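Membrane attack complex assembly inhibitor BGA71 (Borreliella bavariensis, PDB 6FMH) inhibits assembly of the complement membrane attack complex and, as a borrelial outer surface protein, probably helps the Lyme disease spirochaete resist killing by host serum. Local coordinates at residues K62-I65 against Y66-N70; M139-D142 against S143-K146. One frame throughout, in Å; residues are numbered along the deposited sequence.

Contact 1 of 2, residues K62-I65 against Y66-N70; sequences KRTI and YSSLN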
# COMPACT_ATOMS: atom_id res chain seq x y z
N LYS A 62 -4.25 -10.52 -9.95
CA LYS A 62 -4.20 -9.85 -11.26
C LYS A 62 -2.93 -9.03 -11.52
O LYS A 62 -2.45 -8.98 -12.66
CB LYS A 62 -5.39 -8.92 -11.44
CG LYS A 62 -6.70 -9.64 -11.65
CD LYS A 62 -7.83 -8.63 -11.59
CE LYS A 62 -9.17 -9.27 -11.80
NZ LYS A 62 -10.25 -8.33 -11.34
N ARG A 63 -2.41 -8.37 -10.49
CA ARG A 63 -1.16 -7.63 -10.65
C ARG A 63 -0.09 -8.54 -11.23
O ARG A 63 0.58 -8.20 -12.20
CB ARG A 63 -0.68 -7.05 -9.32
CG ARG A 63 -1.56 -5.93 -8.76
CD ARG A 63 -1.45 -5.62 -7.22
NE ARG A 63 -0.21 -4.89 -7.02
CZ ARG A 63 0.39 -4.62 -5.84
NH1 ARG A 63 -0.17 -4.91 -4.70
NH2 ARG A 63 1.53 -3.96 -5.84
N THR A 64 0.05 -9.73 -10.66
CA THR A 64 1.09 -10.68 -11.15
C THR A 64 0.77 -11.26 -12.50
O THR A 64 1.54 -11.20 -13.40
CB THR A 64 1.38 -11.82 -10.14
OG1 THR A 64 2.20 -11.32 -9.07
CG2 THR A 64 2.17 -12.91 -10.81
N ILE A 65 -0.47 -11.70 -12.64
CA ILE A 65 -0.90 -12.37 -13.88
C ILE A 65 -0.88 -11.44 -15.06
O ILE A 65 -0.24 -11.71 -16.05
CB ILE A 65 -2.35 -12.94 -13.74
CG1 ILE A 65 -2.45 -13.95 -12.61
CG2 ILE A 65 -2.82 -13.56 -15.06
CD1 ILE A 65 -2.19 -15.36 -13.01
N TYR A 66 -1.58 -10.31 -14.93
CA TYR A 66 -1.79 -9.37 -16.03
C TYR A 66 -0.49 -8.78 -16.46
O TYR A 66 -0.25 -8.56 -17.65
CB TYR A 66 -2.73 -8.27 -15.61
CG TYR A 66 -4.22 -8.63 -15.54
CD1 TYR A 66 -4.65 -9.91 -15.32
CD2 TYR A 66 -5.18 -7.65 -15.70
CE1 TYR A 66 -5.98 -10.21 -15.23
CE2 TYR A 66 -6.52 -7.93 -15.64
CZ TYR A 66 -6.92 -9.23 -15.42
OH TYR A 66 -8.26 -9.51 -15.30
N SER A 67 0.35 -8.46 -15.48
CA SER A 67 1.66 -7.86 -15.80
C SER A 67 2.44 -8.94 -16.49
O SER A 67 3.25 -8.63 -17.36
CB SER A 67 2.42 -7.32 -14.55
OG SER A 67 2.93 -8.38 -13.77
N SER A 68 2.25 -10.18 -16.06
CA SER A 68 2.99 -11.30 -16.64
C SER A 68 2.61 -11.58 -18.08
O SER A 68 3.46 -11.89 -18.92
CB SER A 68 2.79 -12.57 -15.81
OG SER A 68 3.45 -12.51 -14.54
N LEU A 69 1.33 -11.44 -18.37
CA LEU A 69 0.82 -11.62 -19.72
C LEU A 69 0.65 -10.30 -20.44
O LEU A 69 -0.03 -10.21 -21.47
CB LEU A 69 -0.53 -12.29 -19.67
CG LEU A 69 -0.51 -13.64 -18.97
CD1 LEU A 69 -1.94 -14.12 -18.81
CD2 LEU A 69 0.30 -14.61 -19.80
N ASN A 70 1.34 -9.27 -19.96
CA ASN A 70 1.44 -8.07 -20.72
C ASN A 70 0.13 -7.33 -21.05
O ASN A 70 0.07 -6.50 -21.93
CB ASN A 70 2.16 -8.44 -21.97
CG ASN A 70 3.47 -7.81 -21.97
OD1 ASN A 70 3.55 -6.59 -22.00
ND2 ASN A 70 4.52 -8.61 -21.70
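Tyr66 lays its ring against the side chain of Lys62, one turn back, at the C-terminal end of helix 55-68. The helix closes here in a Schellman motif. Tyr66 O accepts the N-H of Tyr71. Asn70, with positive phi, is the C-prime residue, and Asn70 N makes a weak bond to Ser67 O. Lys62 CB stands over the centre of the Tyr66 ring, 4.0 Å from the centroid, a CH-pi contact close to the ring normal. Beyond CG the lysine chain is extended and runs beside the ring in the same direction. Lys62 CG passes over the same face toward its CE1-CZ side, 3.7 Å from Tyr66 CE1, and Lys62 CE lies beside Tyr66 OH. Both polar ends turn to Asp35 of helix 12-36: Tyr66 OH hydrogen-bonds to its carboxylate and Lys62 NZ forms a salt bridge with it. Lys62 NZ also pairs with Glu58. The buried ammonium and phenol are thus anchored to a shared acid.

Ile65 uses its CG2 branch. Ile65 CG2 is anti to the backbone N (CG1 at chi1 -59°), which carries it along the helix to Leu69 CD1, 3.9 Å away. The two side chains lie side by side and meet helix 73-88. Ile65 CG2 is also 4.1 Å from Tyr66 CD1. Leu69 is the first residue to leave helical geometry, yet Leu69 N still bonds to Ile65 O at 2.8 Å.

The serines bond back to the preceding turn. Ser67 OG lies 2.8 Å from Arg63 O and also near Thr64 O; its one proton could go to either. Thr64 O takes two bonds from Ser68, whose N and OG arrive from opposite faces of the carbonyl plane, with Ser68 OG at 2.6 Å.

Contact 2 of 2, residues M139-D142 against S143-K146; sequences MNLD and SSLK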
# COMPACT_ATOMS: atom_id res chain seq x y z
N MET A 139 18.24 -6.44 -1.62
CA MET A 139 18.46 -7.76 -2.16
C MET A 139 17.13 -8.52 -2.24
O MET A 139 16.77 -9.02 -3.28
CB MET A 139 19.60 -8.43 -1.38
CG MET A 139 20.93 -7.73 -1.65
SD MET A 139 22.25 -8.20 -0.52
CE MET A 139 22.94 -9.63 -1.36
N ASN A 140 16.36 -8.52 -1.16
CA ASN A 140 15.05 -9.14 -1.17
C ASN A 140 14.13 -8.57 -2.24
O ASN A 140 13.37 -9.30 -2.88
CB ASN A 140 14.37 -8.93 0.20
CG ASN A 140 15.00 -9.78 1.30
OD1 ASN A 140 15.71 -10.71 1.02
ND2 ASN A 140 14.75 -9.43 2.55
N LEU A 141 14.19 -7.27 -2.41
CA LEU A 141 13.33 -6.60 -3.38
C LEU A 141 13.65 -7.11 -4.75
O LEU A 141 12.78 -7.36 -5.58
CB LEU A 141 13.58 -5.08 -3.35
CG LEU A 141 12.91 -4.27 -4.44
CD1 LEU A 141 11.40 -4.47 -4.43
CD2 LEU A 141 13.30 -2.82 -4.25
N ASP A 142 14.94 -7.15 -5.02
CA ASP A 142 15.42 -7.66 -6.29
C ASP A 142 14.92 -9.10 -6.52
O ASP A 142 14.54 -9.47 -7.63
CB ASP A 142 16.96 -7.59 -6.29
CG ASP A 142 17.55 -7.73 -7.68
OD1 ASP A 142 17.13 -6.95 -8.59
OD2 ASP A 142 18.45 -8.58 -7.87
N SER A 143 15.09 -9.92 -5.49
CA SER A 143 14.84 -11.33 -5.62
C SER A 143 13.36 -11.60 -5.88
O SER A 143 12.99 -12.39 -6.74
CB SER A 143 15.24 -12.06 -4.35
OG SER A 143 14.63 -13.36 -4.38
N SER A 144 12.54 -10.84 -5.20
CA SER A 144 11.12 -10.95 -5.35
C SER A 144 10.58 -10.42 -6.71
O SER A 144 9.59 -10.95 -7.20
CB SER A 144 10.46 -10.25 -4.19
OG SER A 144 10.61 -8.86 -4.39
N LEU A 145 11.19 -9.39 -7.31
CA LEU A 145 10.89 -8.98 -8.69
C LEU A 145 11.35 -10.01 -9.71
O LEU A 145 10.60 -10.34 -10.66
CB LEU A 145 11.49 -7.58 -9.01
CG LEU A 145 10.81 -6.37 -8.32
CD1 LEU A 145 11.62 -5.12 -8.46
CD2 LEU A 145 9.38 -6.10 -8.76
N LYS A 146 12.56 -10.51 -9.55
CA LYS A 146 13.11 -11.54 -10.45
C LYS A 146 12.21 -12.80 -10.45
O LYS A 146 11.75 -13.31 -11.53
CB LYS A 146 14.56 -11.80 -10.06
CG LYS A 146 15.47 -10.66 -10.46
CD LYS A 146 16.93 -11.03 -10.46
CE LYS A 146 17.82 -9.80 -10.70
NZ LYS A 146 17.45 -9.03 -11.93
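Asp142 and Lys146 form an i to i+4 acid-base pair on an exposed side of helix 127-163. The salt bridge is long: Asp142 OD1 is 3.9 Å from Lys146 NZ. The lysine bends at its last torsion (chi4 -53°), which sets where NZ lies. At that distance the ion pair is probably loose, and a crystal neighbour touching both residues may affect it.

The apolar contact is between Leu141 and Leu145. The two side chains run side by side, and Leu141 CD1 meets Leu145 CD1 at 4.1 Å.

The backbone bonds are those of a regular alpha helix; Ser144 OG adds a side-chain one. Ser143 N bonds to Met139 O, Ser144 N to Asn140 O, and Lys146 N to Asp142 O at 2.9 Å. Leu145 N reaches Leu141 O at 3.1 Å, and Ser144 OG reaches the same Leu141 O at 2.9 Å, both from one face of its plane. Ser144 OG sits between its own N and carbonyl carbon (chi1 73°), from where it turns back to that oxygen.

Leu141 packs on Val114 and Ile118 of helix 90-123 and on Ala16 and Leu20 of helix 12-36. Ser144 also faces helix 90-123, while Ser143 and Lys146 touch Pro192 near the C-terminus.

Contact 1 comes first along the chain, at the end of helix 55-68. Contact 2 follows within the long helix 127-163. Their centres are about 17 Å apart and their nearest atoms about 8 Å apart, so they do not touch. Both belong to the BbCRASP-1-like domain, an all-helical fold. They are joined through shared neighbours: helices 12-36 and 90-123 pack against both. Helix 127-163 also meets contact 1 directly, through Phe151 and Ala152, further along than residues 139-146. Contact 1 thus ends helix 55-68 in the buried core, nearer the centre of the chain. Contact 2 turns one side of helix 127-163 to that core and its charged pair to solvent.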